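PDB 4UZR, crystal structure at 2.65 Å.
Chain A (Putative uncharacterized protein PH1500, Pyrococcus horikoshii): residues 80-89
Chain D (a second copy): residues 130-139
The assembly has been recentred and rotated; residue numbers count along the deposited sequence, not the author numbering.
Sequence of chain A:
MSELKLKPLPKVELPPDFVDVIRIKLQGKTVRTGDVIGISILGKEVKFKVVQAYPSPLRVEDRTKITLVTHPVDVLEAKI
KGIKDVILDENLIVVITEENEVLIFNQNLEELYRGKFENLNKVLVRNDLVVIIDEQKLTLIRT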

# COMPACT_ATOMS: atom_id res chain seq x y z
N ILE A 80 -34.96 1.97 9.60
CA ILE A 80 -34.91 0.55 9.91
C ILE A 80 -35.23 0.34 11.39
O ILE A 80 -34.52 0.82 12.26
CB ILE A 80 -33.53 -0.07 9.60
CG1 ILE A 80 -33.21 0.04 8.11
CG2 ILE A 80 -33.48 -1.52 10.06
CD1 ILE A 80 -31.83 -0.46 7.75
N LYS A 81 -36.31 -0.39 11.66
CA LYS A 81 -36.78 -0.59 13.03
C LYS A 81 -35.89 -1.55 13.81
O LYS A 81 -35.67 -2.68 13.39
CB LYS A 81 -38.23 -1.08 13.04
N GLY A 82 -35.38 -1.08 14.94
CA GLY A 82 -34.61 -1.91 15.85
C GLY A 82 -33.32 -2.44 15.27
O GLY A 82 -33.18 -3.64 15.03
N ILE A 83 -32.37 -1.54 15.04
CA ILE A 83 -31.06 -1.94 14.54
C ILE A 83 -30.18 -2.46 15.68
O ILE A 83 -29.81 -1.71 16.59
CB ILE A 83 -30.35 -0.79 13.82
CG1 ILE A 83 -31.19 -0.34 12.62
CG2 ILE A 83 -28.97 -1.22 13.37
CD1 ILE A 83 -30.55 0.75 11.78
N LYS A 84 -29.86 -3.74 15.62
CA LYS A 84 -29.08 -4.40 16.67
C LYS A 84 -27.59 -4.12 16.54
O LYS A 84 -26.91 -3.86 17.53
CB LYS A 84 -29.34 -5.91 16.65
CG LYS A 84 -28.60 -6.69 17.72
CD LYS A 84 -28.97 -8.17 17.68
CE LYS A 84 -27.86 -9.04 18.24
NZ LYS A 84 -27.92 -10.43 17.71
N ASP A 85 -27.08 -4.16 15.31
CA ASP A 85 -25.66 -3.94 15.08
C ASP A 85 -25.39 -3.58 13.62
O ASP A 85 -26.17 -3.92 12.73
CB ASP A 85 -24.85 -5.18 15.47
CG ASP A 85 -23.37 -4.89 15.62
OD1 ASP A 85 -23.00 -3.70 15.69
OD2 ASP A 85 -22.57 -5.85 15.69
N VAL A 86 -24.29 -2.87 13.39
CA VAL A 86 -23.93 -2.43 12.06
C VAL A 86 -22.44 -2.66 11.81
O VAL A 86 -21.60 -2.34 12.65
CB VAL A 86 -24.25 -0.93 11.85
CG1 VAL A 86 -23.69 -0.43 10.53
CG2 VAL A 86 -25.74 -0.70 11.90
N ILE A 87 -22.13 -3.23 10.65
CA ILE A 87 -20.75 -3.45 10.25
C ILE A 87 -20.41 -2.59 9.04
O ILE A 87 -21.12 -2.61 8.03
CB ILE A 87 -20.49 -4.93 9.92
CG1 ILE A 87 -20.87 -5.81 11.12
CG2 ILE A 87 -19.04 -5.15 9.54
CD1 ILE A 87 -20.95 -7.29 10.79
N LEU A 88 -19.33 -1.82 9.15
CA LEU A 88 -18.93 -0.91 8.09
C LEU A 88 -17.59 -1.33 7.49
O LEU A 88 -16.56 -1.32 8.18
CB LEU A 88 -18.86 0.52 8.62
CG LEU A 88 -18.43 1.61 7.64
CD1 LEU A 88 -19.31 1.60 6.41
CD2 LEU A 88 -18.46 2.98 8.32
N ASP A 89 -17.60 -1.70 6.22
CA ASP A 89 -16.39 -2.12 5.52
C ASP A 89 -16.15 -1.22 4.31
O ASP A 89 -16.72 -0.13 4.22
CB ASP A 89 -16.52 -3.59 5.10
CG ASP A 89 -15.18 -4.27 4.91
OD1 ASP A 89 -14.48 -3.96 3.92
OD2 ASP A 89 -14.81 -5.11 5.76
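Chain D (130-139) VVIIDEQKLT

Chain D lays a β-hairpin over chain A: strand 130-133 comes in, residues 134-136 turn, and strand 137-139 leaves. The two arms are paired by backbone hydrogen bonds in both directions between Ile132(D) and Thr139(D), N to O at 2.9 Å each. Against strand 83-89 of chain A the incoming arm runs almost antiparallel, at 172° with the axes 9.0 Å apart, and the outgoing arm runs at 29° and 9.4 Å. Such spacing is that of layers joined by side chains, not of neighbours in one sheet.

Alternation governs the first arm. Val130(D) points away, while Val131(D), extended and in the t rotamer, points toward chain A and meets Leu88(A), CG2 to CD2 at 3.9 Å; its CG1 lies 4.4 Å from CG1 of Val86(A). Ile132(D) is out of reach. Ile133(D), m at both chi angles, points inward again, its CD1 3.6 Å from CG2 of Val86(A) and its CG2 3.9 Å from CG2 of Ile83(A).

At the turn, Asp134(D) folds its carboxylate back in the p rotamer, where OD1 accepts from N of Lys137(D) at 2.9 Å and, weakly, from N of Gln136(D) at 2.7 Å. Here the contact passes to backbone. O of Glu135(D) lies 3.7 Å from N of Gly82(A), whose positive phi suits glycine. O of Gln136(D) takes a weak hydrogen bond from N of Ile80(A) at 3.0 Å, the sole one between the stretches.

The CA of Lys137(D) lies 4.9 Å from that of Ile80(A), though its CB points away. Leu138(D), set sideways, places CB 4.0 Å from CD1 of Ile83(A), so that isoleucine touches both arms; Thr139(D) is out of reach. The rule is branched aliphatic packing along the strands, with main-chain contact at the turn.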

# COMPACT_ATOMS: atom_id res chain seq x y z
N VAL D 130 -19.44 8.65 7.66
CA VAL D 130 -19.83 8.59 9.06
C VAL D 130 -21.22 7.96 9.17
O VAL D 130 -22.17 8.44 8.56
CB VAL D 130 -19.84 9.99 9.71
CG1 VAL D 130 -20.29 9.90 11.16
CG2 VAL D 130 -18.46 10.63 9.61
N VAL D 131 -21.32 6.90 9.96
CA VAL D 131 -22.58 6.19 10.13
C VAL D 131 -23.11 6.36 11.55
O VAL D 131 -22.40 6.12 12.52
CB VAL D 131 -22.43 4.68 9.81
CG1 VAL D 131 -23.72 3.94 10.12
CG2 VAL D 131 -22.03 4.48 8.36
N ILE D 132 -24.36 6.80 11.65
CA ILE D 132 -24.98 7.06 12.94
C ILE D 132 -26.20 6.16 13.14
O ILE D 132 -27.09 6.09 12.29
CB ILE D 132 -25.39 8.53 13.08
CG1 ILE D 132 -24.15 9.42 12.91
CG2 ILE D 132 -26.05 8.79 14.42
CD1 ILE D 132 -24.43 10.89 13.05
N ILE D 133 -26.23 5.47 14.28
CA ILE D 133 -27.23 4.45 14.55
C ILE D 133 -28.03 4.73 15.81
O ILE D 133 -27.48 4.75 16.92
CB ILE D 133 -26.58 3.06 14.68
CG1 ILE D 133 -25.87 2.69 13.38
CG2 ILE D 133 -27.63 2.01 15.01
CD1 ILE D 133 -26.76 2.77 12.17
N ASP D 134 -29.33 4.95 15.63
CA ASP D 134 -30.29 4.94 16.74
C ASP D 134 -31.21 3.73 16.59
O ASP D 134 -30.88 2.78 15.89
CB ASP D 134 -31.10 6.25 16.79
CG ASP D 134 -31.85 6.53 15.51
OD1 ASP D 134 -32.88 5.87 15.26
OD2 ASP D 134 -31.42 7.44 14.76
N GLU D 135 -32.37 3.77 17.24
CA GLU D 135 -33.28 2.63 17.23
C GLU D 135 -34.48 2.83 16.31
O GLU D 135 -35.54 2.25 16.53
CB GLU D 135 -33.77 2.33 18.65
N GLN D 136 -34.29 3.62 15.26
CA GLN D 136 -35.37 3.89 14.31
C GLN D 136 -34.86 4.06 12.89
O GLN D 136 -35.55 3.72 11.93
CB GLN D 136 -36.15 5.14 14.73
N LYS D 137 -33.64 4.57 12.75
CA LYS D 137 -33.07 4.82 11.43
C LYS D 137 -31.55 4.72 11.41
O LYS D 137 -30.89 4.75 12.45
CB LYS D 137 -33.50 6.19 10.91
CG LYS D 137 -33.08 7.36 11.80
CD LYS D 137 -33.52 8.69 11.21
N LEU D 138 -31.01 4.60 10.20
CA LEU D 138 -29.58 4.64 9.98
C LEU D 138 -29.27 5.93 9.23
O LEU D 138 -29.87 6.20 8.19
CB LEU D 138 -29.13 3.43 9.16
CG LEU D 138 -27.66 3.34 8.74
CD1 LEU D 138 -27.21 1.89 8.71
CD2 LEU D 138 -27.42 3.99 7.38
N THR D 139 -28.33 6.71 9.74
CA THR D 139 -27.96 7.96 9.08
C THR D 139 -26.56 7.89 8.49
O THR D 139 -25.59 7.63 9.20
CB THR D 139 -28.05 9.16 10.04
OG1 THR D 139 -29.36 9.22 10.62
CG2 THR D 139 -27.75 10.45 9.31